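Local coordinates for acetyl-CoA hydrolase/transferase family protein (Porphyromonas gingivalis, PDB 2NVV), which probably hydrolyses acetyl-CoA or transfers its CoA group to another carboxylate, and binds zinc ions, at residues N361-H366 with H411-E416; N351-A356 with S389-P394. One frame throughout, in Å; residues are numbered along the deposited sequence.

How the contacts relate
Contact 1 (361-366 with 411-416) joins the zinc-binding loop 411-416 to strand 362-367 through a single antiparallel bridge, and contact 2 (351-356 with 389-394) joins two parallel strands of a neighbouring sheet; their centres lie about 10 Å apart. Segment 351-356 passes from one sheet to the other: Leu354 N and Asn363 O, 2.8 Å apart, probably share a hydrogen bond, as do Glu355 OE2 and Asn363 ND2 at 3.0 Å. The rings of Phe391 and His414 also meet. Contact 1 supplies His411, Asp413 and Glu416 to zinc sites shared with the second subunit, whereas the Asn351 side chain of contact 2 is about 5 Å from that of Glu284, the predicted catalytic residue.

Contact 1 (N361-H366 with H411-E416); sequences NINSTH and HHDHSE. With ZN (zinc ion), chain H; ZN (zinc ion), chain G.
His411 and Asp413 bind one zinc ion while Thr365 and His366 of 361-366 brace them. NE2 of His411 lies 2.3 Å from the metal and OD1 of Asp413 2.5 Å, with waters 1 and 3 also bound. OD2 of Asp413 faces the other segment: its syn lone pair takes the Thr365 OG1 hydroxyl, and its anti lone pair takes Ser364 N at 2.8 Å. Thr365 OG1 in turn accepts from zinc-bound water 1 and from His366 ND1, the latter 3.1 Å away in the plane of the imidazole. That ring lies over a face of His411, whose CG is anti to the backbone N (chi1 -175°); the ring centroids are 3.8 Å apart and the planes 27° from parallel.

Further out, Asn363 OD1 accepts from Thr365 N, an Asx turn, and from His366 N, extending it to an Asx motif. At Ile362, a classic bulge sends both Asp413 N and His414 N to Ile362 O, while Ile362 N returns a bond to His414 O at 2.9 Å. Beyond it, Glu416 N bonds weakly to Asn361 OD1, whose ND2 is held by Asp357 OD1. Glu416 OE1 reaches a second zinc ion at 2.5 Å, and its OE2 forms a salt bridge with Arg439. Glu416 and His417 of the second subunit complete the first site: an intersubunit zinc site with a hydrogen-bonded second shell.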
loop_
_atom_site.group_PDB
_atom_site.type_symbol
_atom_site.label_atom_id
_atom_site.label_comp_id
_atom_site.label_asym_id
_atom_site.label_seq_id
_atom_site.Cartn_x
_atom_site.Cartn_y
_atom_site.Cartn_z
ATOM N N ASN A 361 5.336 8.151 -9.894
ATOM C CA ASN A 361 5.978 7.197 -9.002
ATOM C C ASN A 361 6.986 7.954 -8.158
ATOM O O ASN A 361 7.650 8.866 -8.651
ATOM C CB ASN A 361 6.659 6.108 -9.827
ATOM C CG ASN A 361 5.681 5.368 -10.706
ATOM O OD1 ASN A 361 4.931 4.516 -10.236
ATOM N ND2 ASN A 361 5.665 5.711 -11.986
ATOM N N ILE A 362 7.097 7.576 -6.886
ATOM C CA ILE A 362 8.004 8.258 -5.968
ATOM C C ILE A 362 9.078 7.359 -5.343
ATOM O O ILE A 362 8.829 6.216 -4.981
ATOM C CB ILE A 362 7.200 8.968 -4.816
ATOM C CG1 ILE A 362 6.722 10.349 -5.270
ATOM C CG2 ILE A 362 8.073 9.162 -3.578
ATOM C CD1 ILE A 362 5.721 10.343 -6.357
ATOM N N ASN A 363 10.281 7.918 -5.239
ATOM C CA ASN A 363 11.429 7.262 -4.632
ATOM C C ASN A 363 11.686 8.093 -3.386
ATOM O O ASN A 363 11.881 9.311 -3.471
ATOM C CB ASN A 363 12.646 7.338 -5.560
ATOM C CG ASN A 363 13.931 6.869 -4.897
ATOM O OD1 ASN A 363 13.960 6.540 -3.720
ATOM N ND2 ASN A 363 15.005 6.846 -5.661
ATOM N N SER A 364 11.651 7.461 -2.221
ATOM C CA SER A 364 11.908 8.211 -1.002
ATOM C C SER A 364 12.990 7.575 -0.151
ATOM O O SER A 364 13.115 7.886 1.033
ATOM C CB SER A 364 10.616 8.389 -0.180
ATOM O OG SER A 364 9.763 7.272 -0.243
ATOM N N THR A 365 13.812 6.723 -0.761
ATOM C CA THR A 365 14.848 6.041 -0.006
ATOM C C THR A 365 16.220 5.826 -0.654
ATOM O O THR A 365 17.237 5.934 0.030
ATOM C CB THR A 365 14.336 4.659 0.464
ATOM O OG1 THR A 365 13.820 3.939 -0.661
ATOM C CG2 THR A 365 13.240 4.804 1.487
ATOM N N HIS A 366 16.273 5.515 -1.947
ATOM C CA HIS A 366 17.562 5.242 -2.587
ATOM C C HIS A 366 18.116 6.304 -3.515
ATOM O O HIS A 366 17.473 6.677 -4.483
ATOM C CB HIS A 366 17.500 3.925 -3.364
ATOM C CG HIS A 366 17.425 2.711 -2.490
ATOM N ND1 HIS A 366 16.393 2.496 -1.600
ATOM C CD2 HIS A 366 18.251 1.642 -2.375
ATOM C CE1 HIS A 366 16.588 1.348 -0.975
ATOM N NE2 HIS A 366 17.708 0.810 -1.426
ATOM N N HIS A 411 14.367 3.950 -7.976
ATOM C CA HIS A 411 13.885 3.084 -6.907
ATOM C C HIS A 411 12.442 3.447 -6.621
ATOM O O HIS A 411 12.147 4.598 -6.317
ATOM C CB HIS A 411 14.706 3.278 -5.634
ATOM C CG HIS A 411 14.337 2.332 -4.538
ATOM N ND1 HIS A 411 14.693 1.000 -4.557
ATOM C CD2 HIS A 411 13.611 2.511 -3.409
ATOM C CE1 HIS A 411 14.203 0.400 -3.487
ATOM N NE2 HIS A 411 13.542 1.294 -2.775
ATOM N N HIS A 412 11.544 2.472 -6.716
ATOM C CA HIS A 412 10.130 2.717 -6.473
ATOM C C HIS A 412 9.683 2.414 -5.045
ATOM O O HIS A 412 9.757 1.280 -4.583
ATOM C CB HIS A 412 9.272 1.893 -7.437
ATOM C CG HIS A 412 9.443 2.259 -8.880
ATOM N ND1 HIS A 412 8.397 2.702 -9.666
ATOM C CD2 HIS A 412 10.532 2.234 -9.682
ATOM C CE1 HIS A 412 8.835 2.934 -10.890
ATOM N NE2 HIS A 412 10.126 2.659 -10.928
ATOM N N ASP A 413 9.209 3.446 -4.355
ATOM C CA ASP A 413 8.690 3.302 -3.002
ATOM C C ASP A 413 7.172 3.489 -3.005
ATOM O O ASP A 413 6.459 2.847 -2.225
ATOM C CB ASP A 413 9.353 4.303 -2.060
ATOM C CG ASP A 413 10.741 3.878 -1.666
ATOM O OD1 ASP A 413 10.897 2.703 -1.280
ATOM O OD2 ASP A 413 11.677 4.703 -1.731
ATOM N N HIS A 414 6.677 4.361 -3.885
ATOM C CA HIS A 414 5.235 4.600 -4.004
ATOM C C HIS A 414 4.869 4.578 -5.479
ATOM O O HIS A 414 5.577 5.150 -6.295
ATOM C CB HIS A 414 4.872 5.933 -3.353
ATOM C CG HIS A 414 5.403 6.071 -1.960
ATOM N ND1 HIS A 414 6.660 6.572 -1.689
ATOM C CD2 HIS A 414 4.890 5.681 -0.770
ATOM C CE1 HIS A 414 6.899 6.483 -0.393
ATOM N NE2 HIS A 414 5.841 5.945 0.187
ATOM N N SER A 415 3.772 3.909 -5.821
ATOM C CA SER A 415 3.360 3.788 -7.208
ATOM C C SER A 415 2.285 4.767 -7.683
ATOM O O SER A 415 1.612 5.431 -6.881
ATOM C CB SER A 415 2.868 2.373 -7.486
ATOM O OG SER A 415 1.517 2.232 -7.099
ATOM N N GLU A 416 2.137 4.823 -9.007
ATOM C CA GLU A 416 1.168 5.675 -9.680
ATOM C C GLU A 416 -0.237 5.507 -9.112
ATOM O O GLU A 416 -1.058 6.416 -9.190
ATOM C CB GLU A 416 1.148 5.339 -11.177
ATOM C CG GLU A 416 0.922 3.859 -11.483
ATOM C CD GLU A 416 0.698 3.596 -12.964
ATOM O OE1 GLU A 416 0.715 2.416 -13.385
ATOM O OE2 GLU A 416 0.497 4.573 -13.710
HETATM ZN ZN ZN H . 12.098 0.536 -1.112
HETATM ZN ZN ZN G . 0.731 0.202 -12.148
HETATM O O HOH W 1 13.731 1.534 0.323
HETATM O O HOH W 2 2.416 0.936 -10.599
HETATM O O HOH W 3 10.402 -0.156 -2.291
#

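Contact 2 (N351-A356 with S389-P394); sequences NTALEA and SIFTTP
Asn351 and Phe391, a parallel pair, put their CB atoms on one face of the sheet; with each CG beside its own backbone N (chi1 -72° and -85°), the Phe391 ring swings alongside the neighbouring strand, its CE1 3.7 Å from Asn351 CB. The Thr352 carbonyl meets the ring at its edge, its O 3.5 Å from Phe391 CD1, and the methyl of Ala353 adds a looser apolar contact. The amide of Asn351 turns to other partners, ND2 bonding to Gln256 OE1, while Phe391 also packs on Thr383 of helix 379-385.

Parallel pairing holds the two backbones. Asn351 N donates to Ile390 O at 2.9 Å, and Asn351 O receives Thr392 N at 2.8 Å. The hydroxyl of Thr392, set between its own N and carbonyl carbon (chi1 56°), adds a weak bond to the same oxygen, OG1 to Asn351 O being 3.4 Å. The pairing weakens at the C-terminal ends of the two strands: Ala353 N reaches Thr392 O only through a weak, bent bond of 3.1 Å. Just past it, CB of Ala353 and CB of Thr393 approach to 4.3 Å, and Thr393 OG1 turns to Pro394 O.

Thr392 points to the other face of the sheet, against Ile231 and Val235 of helix 226-245 and close to Val262 of the predicted CoA site. The Asn351 side chain is about 5 Å from that of Glu284, the predicted thioester-forming residue. Strands 348-352 and 389-392 are thus neighbouring parallel strands in the mixed sheet of the C-terminal half, joined by a crossover that includes helix 379-385, an alpha/beta arrangement consistent with the Rossmann-like fold of CoA-transferase domains.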
loop_
_atom_site.group_PDB
_atom_site.type_symbol
_atom_site.label_atom_id
_atom_site.label_comp_id
_atom_site.label_asym_id
_atom_site.label_seq_id
_atom_site.Cartn_x
_atom_site.Cartn_y
_atom_site.Cartn_z
ATOM N N ASN A 351 4.071 14.148 2.308
ATOM C CA ASN A 351 5.395 13.590 2.492
ATOM C C ASN A 351 6.360 14.079 1.433
ATOM O O ASN A 351 5.940 14.614 0.414
ATOM C CB ASN A 351 5.291 12.071 2.454
ATOM C CG ASN A 351 4.627 11.510 3.697
ATOM O OD1 ASN A 351 5.273 11.329 4.724
ATOM N ND2 ASN A 351 3.329 11.247 3.617
ATOM N N THR A 352 7.656 13.885 1.679
ATOM C CA THR A 352 8.688 14.319 0.748
ATOM C C THR A 352 9.103 13.238 -0.244
ATOM O O THR A 352 8.844 12.044 -0.046
ATOM C CB THR A 352 9.953 14.760 1.485
ATOM O OG1 THR A 352 10.685 13.606 1.896
ATOM C CG2 THR A 352 9.603 15.579 2.705
ATOM N N ALA A 353 9.762 13.658 -1.318
ATOM C CA ALA A 353 10.222 12.716 -2.322
ATOM C C ALA A 353 11.677 12.998 -2.641
ATOM O O ALA A 353 12.033 14.156 -2.815
ATOM C CB ALA A 353 9.381 12.850 -3.572
ATOM N N LEU A 354 12.521 11.960 -2.677
ATOM C CA LEU A 354 13.933 12.161 -3.016
ATOM C C LEU A 354 13.908 12.538 -4.473
ATOM O O LEU A 354 14.621 13.436 -4.919
ATOM C CB LEU A 354 14.754 10.885 -2.870
ATOM C CG LEU A 354 15.021 10.355 -1.472
ATOM C CD1 LEU A 354 16.192 9.379 -1.541
ATOM C CD2 LEU A 354 15.336 11.516 -0.526
ATOM N N GLU A 355 13.065 11.825 -5.201
ATOM C CA GLU A 355 12.871 12.054 -6.615
ATOM C C GLU A 355 11.504 11.492 -7.022
ATOM O O GLU A 355 10.909 10.689 -6.306
ATOM C CB GLU A 355 13.988 11.389 -7.415
ATOM C CG GLU A 355 13.834 9.894 -7.629
ATOM C CD GLU A 355 14.994 9.317 -8.414
ATOM O OE1 GLU A 355 15.717 10.099 -9.069
ATOM O OE2 GLU A 355 15.184 8.085 -8.386
ATOM N N ALA A 356 11.000 11.940 -8.164
ATOM C CA ALA A 356 9.713 11.486 -8.679
ATOM C C ALA A 356 9.833 11.402 -10.188
ATOM O O ALA A 356 10.684 12.071 -10.772
ATOM C CB ALA A 356 8.621 12.482 -8.301
ATOM N N SER A 389 -3.256 11.855 -1.064
ATOM C CA SER A 389 -1.835 11.805 -0.734
ATOM C C SER A 389 -1.072 12.850 -1.525
ATOM O O SER A 389 -1.245 12.974 -2.734
ATOM C CB SER A 389 -1.256 10.422 -1.020
ATOM O OG SER A 389 -1.243 10.174 -2.411
ATOM N N ILE A 390 -0.225 13.595 -0.828
ATOM C CA ILE A 390 0.565 14.645 -1.448
ATOM C C ILE A 390 2.060 14.425 -1.251
ATOM O O ILE A 390 2.513 13.998 -0.190
ATOM C CB ILE A 390 0.209 16.023 -0.852
ATOM C CG1 ILE A 390 -1.289 16.283 -0.996
ATOM C CG2 ILE A 390 1.028 17.113 -1.535
ATOM C CD1 ILE A 390 -1.773 17.488 -0.216
ATOM N N PHE A 391 2.824 14.714 -2.289
ATOM C CA PHE A 391 4.263 14.585 -2.216
ATOM C C PHE A 391 4.886 15.909 -2.635
ATOM O O PHE A 391 4.540 16.483 -3.674
ATOM C CB PHE A 391 4.735 13.441 -3.105
ATOM C CG PHE A 391 4.671 12.106 -2.431
ATOM C CD1 PHE A 391 5.671 11.719 -1.531
ATOM C CD2 PHE A 391 3.605 11.241 -2.665
ATOM C CE1 PHE A 391 5.612 10.485 -0.871
ATOM C CE2 PHE A 391 3.532 10.006 -2.011
ATOM C CZ PHE A 391 4.542 9.627 -1.110
ATOM N N THR A 392 5.783 16.405 -1.791
ATOM C CA THR A 392 6.471 17.662 -2.038
ATOM C C THR A 392 7.943 17.421 -2.291
ATOM O O THR A 392 8.495 16.415 -1.866
ATOM C CB THR A 392 6.364 18.581 -0.840
ATOM O OG1 THR A 392 6.870 17.887 0.297
ATOM C CG2 THR A 392 4.926 18.986 -0.593
ATOM N N THR A 393 8.575 18.365 -2.978
ATOM C CA THR A 393 9.997 18.267 -3.286
ATOM C C THR A 393 10.483 19.438 -4.133
ATOM O O THR A 393 9.819 19.847 -5.099
ATOM C CB THR A 393 10.339 16.995 -4.091
ATOM O OG1 THR A 393 11.720 17.023 -4.457
ATOM C CG2 THR A 393 9.514 16.927 -5.379
ATOM N N PRO A 394 11.636 20.018 -3.769
ATOM C CA PRO A 394 12.130 21.122 -4.586
ATOM C C PRO A 394 12.346 20.497 -5.957
ATOM O O PRO A 394 12.668 19.319 -6.047
ATOM C CB PRO A 394 13.428 21.517 -3.878
ATOM C CG PRO A 394 13.844 20.257 -3.162
ATOM C CD PRO A 394 12.534 19.757 -2.629
#